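Local atomic coordinates of cytochrome P450 268A2 Cyp268A2 (Mycobacterium marinum, PDB entry 6BLD), a protein that belongs to the cytochrome P450 family of haem-containing proteins and holds its haem and a bound ligand within a largely helical fold. Residues S7-D12 and V42-P47. Residues are numbered along the deposited sequence; the frame is centred on the assembly and turned at random.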
loop_
_atom_site.group_PDB
_atom_site.type_symbol
_atom_site.label_atom_id
_atom_site.label_comp_id
_atom_site.label_asym_id
_atom_site.label_seq_id
_atom_site.Cartn_x
_atom_site.Cartn_y
_atom_site.Cartn_z
ATOM N N SER A 7 -21.648 -21.141 -6.382
ATOM C CA SER A 7 -20.188 -21.008 -6.410
ATOM C C SER A 7 -19.501 -22.372 -6.425
ATOM O O SER A 7 -18.439 -22.562 -5.828
ATOM C CB SER A 7 -19.685 -20.161 -5.238
ATOM O OG SER A 7 -20.045 -18.800 -5.398
ATOM N N VAL A 8 -20.108 -23.331 -7.116
ATOM C CA VAL A 8 -19.580 -24.686 -7.218
ATOM C C VAL A 8 -18.899 -24.822 -8.574
ATOM O O VAL A 8 -19.556 -24.778 -9.620
ATOM C CB VAL A 8 -20.681 -25.739 -7.041
ATOM C CG1 VAL A 8 -20.103 -27.136 -7.200
ATOM C CG2 VAL A 8 -21.356 -25.583 -5.688
ATOM N N ARG A 9 -17.583 -24.993 -8.558
ATOM C CA ARG A 9 -16.792 -25.169 -9.767
ATOM C C ARG A 9 -15.416 -25.688 -9.359
ATOM O O ARG A 9 -14.998 -25.495 -8.214
ATOM C CB ARG A 9 -16.670 -23.852 -10.556
ATOM C CG ARG A 9 -15.905 -22.758 -9.838
ATOM C CD ARG A 9 -15.848 -21.487 -10.672
ATOM N NE ARG A 9 -17.167 -20.883 -10.839
ATOM C CZ ARG A 9 -17.757 -20.113 -9.928
ATOM N NH1 ARG A 9 -17.144 -19.853 -8.781
ATOM N NH2 ARG A 9 -18.959 -19.606 -10.163
ATOM N N PRO A 10 -14.708 -26.359 -10.269
ATOM C CA PRO A 10 -13.393 -26.904 -9.911
ATOM C C PRO A 10 -12.417 -25.802 -9.525
ATOM O O PRO A 10 -12.438 -24.702 -10.081
ATOM C CB PRO A 10 -12.947 -27.627 -11.188
ATOM C CG PRO A 10 -14.208 -27.895 -11.939
ATOM C CD PRO A 10 -15.107 -26.737 -11.635
ATOM N N TYR A 11 -11.567 -26.105 -8.549
ATOM C CA TYR A 11 -10.503 -25.193 -8.163
ATOM C C TYR A 11 -9.359 -25.269 -9.165
ATOM O O TYR A 11 -9.124 -26.304 -9.795
ATOM C CB TYR A 11 -9.985 -25.519 -6.761
ATOM C CG TYR A 11 -10.908 -25.100 -5.640
ATOM C CD1 TYR A 11 -11.502 -23.843 -5.631
ATOM C CD2 TYR A 11 -11.185 -25.961 -4.586
ATOM C CE1 TYR A 11 -12.347 -23.459 -4.605
ATOM C CE2 TYR A 11 -12.028 -25.585 -3.556
ATOM C CZ TYR A 11 -12.605 -24.335 -3.570
ATOM O OH TYR A 11 -13.444 -23.962 -2.545
ATOM N N ASP A 12 -8.646 -24.157 -9.308
ATOM C CA ASP A 12 -7.515 -24.119 -10.220
ATOM C C ASP A 12 -6.358 -24.951 -9.674
ATOM O O ASP A 12 -6.229 -25.178 -8.467
ATOM C CB ASP A 12 -7.062 -22.679 -10.458
ATOM C CG ASP A 12 -6.214 -22.534 -11.706
ATOM O OD1 ASP A 12 -6.790 -22.345 -12.798
ATOM O OD2 ASP A 12 -4.972 -22.610 -11.597
ATOM N N VAL A 42 -8.312 -15.553 -15.520
ATOM C CA VAL A 42 -9.318 -15.411 -14.473
ATOM C C VAL A 42 -9.639 -16.820 -13.993
ATOM O O VAL A 42 -10.337 -17.576 -14.679
ATOM C CB VAL A 42 -10.574 -14.683 -14.965
ATOM C CG1 VAL A 42 -11.620 -14.624 -13.860
ATOM C CG2 VAL A 42 -10.219 -13.280 -15.446
ATOM N N SER A 43 -9.129 -17.181 -12.817
ATOM C CA SER A 43 -9.222 -18.541 -12.309
ATOM C C SER A 43 -9.835 -18.541 -10.915
ATOM O O SER A 43 -9.767 -17.552 -10.181
ATOM C CB SER A 43 -7.846 -19.219 -12.277
ATOM O OG SER A 43 -6.906 -18.427 -11.571
ATOM N N TRP A 44 -10.424 -19.681 -10.558
ATOM C CA TRP A 44 -11.120 -19.867 -9.289
ATOM C C TRP A 44 -10.223 -20.631 -8.322
ATOM O O TRP A 44 -9.650 -21.665 -8.685
ATOM C CB TRP A 44 -12.435 -20.617 -9.514
ATOM C CG TRP A 44 -13.269 -20.830 -8.283
ATOM C CD1 TRP A 44 -13.480 -22.013 -7.632
ATOM C CD2 TRP A 44 -14.023 -19.842 -7.570
ATOM N NE1 TRP A 44 -14.310 -21.819 -6.556
ATOM C CE2 TRP A 44 -14.656 -20.495 -6.494
ATOM C CE3 TRP A 44 -14.216 -18.466 -7.732
ATOM C CZ2 TRP A 44 -15.471 -19.821 -5.585
ATOM C CZ3 TRP A 44 -15.025 -17.798 -6.829
ATOM C CH2 TRP A 44 -15.642 -18.477 -5.770
ATOM N N HIS A 45 -10.111 -20.131 -7.099
ATOM C CA HIS A 45 -9.197 -20.669 -6.105
ATOM C C HIS A 45 -9.903 -20.753 -4.761
ATOM O O HIS A 45 -10.863 -20.017 -4.511
ATOM C CB HIS A 45 -7.939 -19.798 -5.978
ATOM C CG HIS A 45 -7.133 -19.716 -7.235
ATOM N ND1 HIS A 45 -5.965 -20.424 -7.417
ATOM C CD2 HIS A 45 -7.326 -19.011 -8.375
ATOM C CE1 HIS A 45 -5.474 -20.161 -8.615
ATOM N NE2 HIS A 45 -6.282 -19.305 -9.216
ATOM N N PRO A 46 -9.457 -21.646 -3.880
ATOM C CA PRO A 46 -10.006 -21.695 -2.517
ATOM C C PRO A 46 -9.517 -20.517 -1.694
ATOM O O PRO A 46 -8.529 -19.864 -2.061
ATOM C CB PRO A 46 -9.465 -23.024 -1.969
ATOM C CG PRO A 46 -8.216 -23.260 -2.743
ATOM C CD PRO A 46 -8.486 -22.728 -4.122
ATOM N N PRO A 47 -10.173 -20.213 -0.573
ATOM C CA PRO A 47 -9.769 -19.052 0.233
ATOM C C PRO A 47 -8.362 -19.211 0.793
ATOM O O PRO A 47 -7.775 -20.294 0.799
ATOM C CB PRO A 47 -10.815 -19.012 1.354
ATOM C CG PRO A 47 -11.974 -19.801 0.833
ATOM C CD PRO A 47 -11.375 -20.868 -0.028
HETATM O O HOH W 1 -16.173 -24.263 -5.842
#
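The indole of W44 carries R9 over one face: the guanidinium makes a cation-pi contact with the six-membered ring, its NH1 above the indole, 3.3 Å from W44 CD2, while R9 CG makes a CH-pi contact over the five-membered ring. The guanidinium does not lie flat; the planes are 76° apart, so it presents its edge. The bend at chi3 (66°) lifts NE away from the indole plane, and NH1 comes back down over the ring. P10 O lies at the indole's edge, 3.8 Å from CD1. The Y11 ring runs nearly parallel to the five-membered ring of W44 (planes 11° apart) but is displaced, with little overlap, and P46 CD makes a CH-pi contact over one face of the tyrosine, offset toward the rim. One face of the H45 imidazole receives D12 CB, 3.5 Å from CE1, and at the imidazole's edge S43 OG hydrogen-bonds to NE2 at 2.6 Å. The backbones join where D12 N donates to W44 O at 2.8 Å. A water accepts from W44 NE1 and R9 N and donates to S7 O, bridging the indole N-H to the loop backbone. Segment 7-12 thus packs against 42-45, an outermost strand of the mixed sheet beside 61-64, whose W62 meets W44 edge-to-face. The contact illustrates how an irregular loop can be fixed to a sheet largely through flat groups. Two loop side chains also form salt bridges beyond it, R9 NH1 to E330 and D12 OD1 to R40; the glutamate probably tempers the positive charge that R9 offers the indole.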